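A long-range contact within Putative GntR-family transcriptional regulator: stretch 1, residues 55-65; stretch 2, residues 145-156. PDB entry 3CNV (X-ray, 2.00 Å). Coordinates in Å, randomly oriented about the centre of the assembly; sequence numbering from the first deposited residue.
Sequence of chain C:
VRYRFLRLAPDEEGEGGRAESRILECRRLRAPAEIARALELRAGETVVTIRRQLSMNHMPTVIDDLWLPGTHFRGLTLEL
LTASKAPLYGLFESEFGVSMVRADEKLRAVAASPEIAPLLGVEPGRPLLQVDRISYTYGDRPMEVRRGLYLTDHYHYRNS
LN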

# COMPACT_ATOMS: atom_id res chain seq x y z
N SER C 55 -23.37 -6.41 6.75
CA SER C 55 -23.62 -6.39 8.17
C SER C 55 -22.52 -7.14 8.90
O SER C 55 -22.01 -8.14 8.39
CB SER C 55 -24.97 -7.04 8.50
OG SER C 55 -26.04 -6.27 8.01
N MSE C 56 -22.18 -6.64 10.07
CA MSE C 56 -21.16 -7.25 10.92
C MSE C 56 -21.65 -7.21 12.32
O MSE C 56 -22.18 -6.20 12.81
CB MSE C 56 -19.78 -6.55 10.76
N ASN C 57 -21.53 -8.35 12.96
CA ASN C 57 -22.11 -8.56 14.28
C ASN C 57 -23.59 -8.23 14.31
O ASN C 57 -24.07 -7.68 15.29
CB ASN C 57 -21.40 -7.70 15.33
N HIS C 58 -24.26 -8.55 13.21
CA HIS C 58 -25.73 -8.40 13.08
C HIS C 58 -26.20 -6.94 13.04
O HIS C 58 -27.32 -6.59 13.41
CB HIS C 58 -26.44 -9.18 14.16
CG HIS C 58 -26.25 -10.66 14.03
ND1 HIS C 58 -26.26 -11.30 12.80
CD2 HIS C 58 -26.02 -11.63 14.96
CE1 HIS C 58 -26.05 -12.59 12.98
NE2 HIS C 58 -25.92 -12.82 14.28
N MSE C 59 -25.29 -6.07 12.66
CA MSE C 59 -25.65 -4.68 12.49
C MSE C 59 -25.21 -4.22 11.12
O MSE C 59 -24.13 -4.55 10.71
CB MSE C 59 -24.97 -3.85 13.56
CG MSE C 59 -25.20 -4.39 14.96
SE MSE C 59 -24.15 -3.37 16.21
CE MSE C 59 -25.23 -1.78 16.13
N PRO C 60 -26.08 -3.49 10.40
CA PRO C 60 -25.66 -2.98 9.09
C PRO C 60 -24.55 -2.01 9.24
O PRO C 60 -24.59 -1.11 10.08
CB PRO C 60 -26.89 -2.24 8.55
CG PRO C 60 -28.00 -2.53 9.41
CD PRO C 60 -27.47 -3.14 10.74
N THR C 61 -23.59 -2.13 8.36
CA THR C 61 -22.34 -1.40 8.47
C THR C 61 -21.93 -0.71 7.16
O THR C 61 -21.40 0.41 7.19
CB THR C 61 -21.26 -2.42 8.98
OG1 THR C 61 -21.63 -2.79 10.32
CG2 THR C 61 -19.85 -1.84 9.03
N VAL C 62 -22.27 -1.34 6.04
CA VAL C 62 -21.95 -0.82 4.69
C VAL C 62 -23.13 -0.91 3.74
O VAL C 62 -23.83 -1.93 3.68
CB VAL C 62 -20.67 -1.59 4.08
CG1 VAL C 62 -20.20 -0.96 2.80
CG2 VAL C 62 -19.52 -1.63 5.09
N ILE C 63 -23.32 0.14 2.97
CA ILE C 63 -24.15 0.10 1.78
C ILE C 63 -23.24 0.36 0.57
O ILE C 63 -22.55 1.40 0.48
CB ILE C 63 -25.38 1.07 1.77
CG1 ILE C 63 -26.25 0.89 2.99
CG2 ILE C 63 -26.21 0.95 0.43
CD1 ILE C 63 -27.12 -0.38 3.02
N ASP C 64 -23.13 -0.66 -0.26
CA ASP C 64 -22.31 -0.62 -1.48
C ASP C 64 -23.21 -0.52 -2.71
O ASP C 64 -24.19 -1.26 -2.83
CB ASP C 64 -21.49 -1.88 -1.68
CG ASP C 64 -20.25 -1.97 -0.84
OD1 ASP C 64 -19.60 -0.91 -0.61
OD2 ASP C 64 -19.89 -3.17 -0.46
N ASP C 65 -22.88 0.39 -3.60
CA ASP C 65 -23.45 0.45 -4.96
C ASP C 65 -22.30 0.09 -5.88
O ASP C 65 -21.24 0.69 -5.80
CB ASP C 65 -23.99 1.84 -5.36
CG ASP C 65 -25.33 2.16 -4.73
OD1 ASP C 65 -26.13 1.24 -4.57
OD2 ASP C 65 -25.59 3.34 -4.40
N VAL C 145 -16.79 -0.24 -10.65
CA VAL C 145 -16.95 0.97 -9.87
C VAL C 145 -17.77 0.64 -8.68
O VAL C 145 -18.83 0.05 -8.79
CB VAL C 145 -17.63 2.14 -10.63
CG1 VAL C 145 -17.88 3.37 -9.66
CG2 VAL C 145 -16.78 2.62 -11.82
N ARG C 146 -17.26 0.95 -7.51
CA ARG C 146 -18.04 0.71 -6.30
C ARG C 146 -17.97 1.93 -5.38
O ARG C 146 -16.87 2.45 -5.11
CB ARG C 146 -17.49 -0.56 -5.58
CG ARG C 146 -18.26 -0.94 -4.31
CD ARG C 146 -17.68 -2.17 -3.59
NE ARG C 146 -17.62 -3.37 -4.41
CZ ARG C 146 -17.40 -4.60 -3.98
NH1 ARG C 146 -17.09 -4.83 -2.71
NH2 ARG C 146 -17.40 -5.60 -4.86
N ARG C 147 -19.15 2.40 -4.93
CA ARG C 147 -19.26 3.38 -3.93
C ARG C 147 -19.84 2.79 -2.66
O ARG C 147 -20.98 2.28 -2.63
CB ARG C 147 -20.14 4.54 -4.32
CG ARG C 147 -20.23 5.50 -3.12
CD ARG C 147 -21.19 6.68 -3.36
NE ARG C 147 -22.28 6.36 -4.28
CZ ARG C 147 -23.45 5.82 -3.94
NH1 ARG C 147 -23.72 5.48 -2.69
NH2 ARG C 147 -24.37 5.60 -4.88
N GLY C 148 -19.00 2.84 -1.62
CA GLY C 148 -19.38 2.33 -0.35
C GLY C 148 -19.66 3.45 0.65
O GLY C 148 -19.00 4.47 0.69
N LEU C 149 -20.64 3.20 1.48
CA LEU C 149 -20.92 4.11 2.57
C LEU C 149 -20.90 3.26 3.81
O LEU C 149 -21.70 2.34 3.95
CB LEU C 149 -22.28 4.84 2.38
CG LEU C 149 -22.38 5.94 1.32
CD1 LEU C 149 -23.89 6.07 0.99
CD2 LEU C 149 -21.75 7.31 1.78
N TYR C 150 -20.01 3.64 4.71
CA TYR C 150 -19.65 2.88 5.88
C TYR C 150 -20.03 3.66 7.11
O TYR C 150 -19.72 4.84 7.29
CB TYR C 150 -18.14 2.64 5.96
CG TYR C 150 -17.51 1.81 4.87
CD1 TYR C 150 -17.75 2.05 3.52
CD2 TYR C 150 -16.60 0.83 5.18
CE1 TYR C 150 -17.10 1.30 2.51
CE2 TYR C 150 -15.94 0.06 4.17
CZ TYR C 150 -16.22 0.30 2.84
OH TYR C 150 -15.57 -0.45 1.90
N LEU C 151 -20.69 2.94 8.00
CA LEU C 151 -20.99 3.47 9.35
C LEU C 151 -19.81 2.99 10.23
O LEU C 151 -19.62 1.82 10.45
CB LEU C 151 -22.29 2.91 9.88
CG LEU C 151 -22.63 3.28 11.31
CD1 LEU C 151 -22.91 4.83 11.30
CD2 LEU C 151 -23.81 2.44 11.78
N THR C 152 -18.99 3.94 10.65
CA THR C 152 -17.73 3.67 11.33
C THR C 152 -17.83 3.86 12.83
O THR C 152 -16.90 4.34 13.46
CB THR C 152 -16.57 4.52 10.73
OG1 THR C 152 -16.88 5.90 10.82
CG2 THR C 152 -16.38 4.20 9.34
N ASP C 153 -18.94 3.48 13.42
CA ASP C 153 -19.07 3.62 14.84
C ASP C 153 -18.43 2.46 15.67
O ASP C 153 -18.06 2.64 16.82
CB ASP C 153 -20.53 4.00 15.27
CG ASP C 153 -21.57 2.90 15.05
OD1 ASP C 153 -22.67 2.95 15.71
OD2 ASP C 153 -21.32 2.03 14.18
N HIS C 154 -18.31 1.29 15.08
CA HIS C 154 -17.77 0.13 15.80
C HIS C 154 -16.64 -0.48 15.00
O HIS C 154 -16.03 -1.46 15.40
CB HIS C 154 -18.82 -0.95 15.89
CG HIS C 154 -19.98 -0.58 16.76
ND1 HIS C 154 -19.85 -0.36 18.12
CD2 HIS C 154 -21.29 -0.44 16.48
CE1 HIS C 154 -21.03 -0.09 18.63
NE2 HIS C 154 -21.93 -0.12 17.65
N TYR C 155 -16.40 0.13 13.85
CA TYR C 155 -15.45 -0.35 12.88
C TYR C 155 -14.72 0.89 12.27
O TYR C 155 -15.19 2.05 12.34
CB TYR C 155 -16.14 -1.17 11.80
CG TYR C 155 -16.56 -2.59 12.19
CD1 TYR C 155 -15.79 -3.65 11.88
CD2 TYR C 155 -17.74 -2.83 12.91
CE1 TYR C 155 -16.14 -4.93 12.26
CE2 TYR C 155 -18.10 -4.11 13.33
CZ TYR C 155 -17.29 -5.16 12.96
OH TYR C 155 -17.58 -6.45 13.31
N HIS C 156 -13.51 0.66 11.83
CA HIS C 156 -12.68 1.67 11.17
C HIS C 156 -12.18 1.06 9.87
O HIS C 156 -12.22 -0.15 9.68
CB HIS C 156 -11.51 2.17 12.09
CG HIS C 156 -10.59 1.09 12.58
ND1 HIS C 156 -10.83 0.40 13.74
CD2 HIS C 156 -9.46 0.54 12.04
CE1 HIS C 156 -9.90 -0.52 13.91
NE2 HIS C 156 -9.07 -0.48 12.89
O HOH W 1 -23.29 3.26 -1.38
O HOH W 2 -17.00 -0.55 -0.45
O HOH W 3 -17.24 -3.26 -0.21

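Two strands eighty or more residues apart pair antiparallel, 161° between their directions, and the rules change along stretch 1. After Ser-55, a type I' turn runs from Met-56 to Met-59. Here contact is by side chains, without hydrogen bonds across the stretches: Met-56, modelled only to CB, sets that atom 3.4 Å from Tyr-155 OH, and the selenium of Met-59 lies obliquely by the His-154 ring.

The ladder starts at Thr-61, whose O accepts from Leu-151 N at 2.7 Å. Val-62 is a non-hydrogen-bonded partner of Tyr-150; their side chains share a sheet face, and Val-62 CG2 sits over the aromatic ring, 3.8 Å from Tyr-150 CD2. Ile-63 then bonds Leu-149 both ways, N to O at 2.9 Å and O to N at 2.8 Å.

Asp-64 faces Gly-148, where the bare CA leaves room: a CB there would clash with Asp-64 OD1 and Tyr-150 CE1. The carboxylate reaches across through water, one molecule linking Asp-64 OD1 to Tyr-150 OH, another linking Asp-64 OD2 to Arg-146 NH1, whose charges also attract directly in a long salt bridge of 4.0 Å.

Asp-65 and Arg-147 close the register with two backbone hydrogen bonds. On the face shared with Ile-63 and Leu-149, their opposite charges meet in a salt bridge, Asp-65 OD2 to Arg-147 NH2 at 2.6 Å, though its hydrogen bond is weak, bent to 126°.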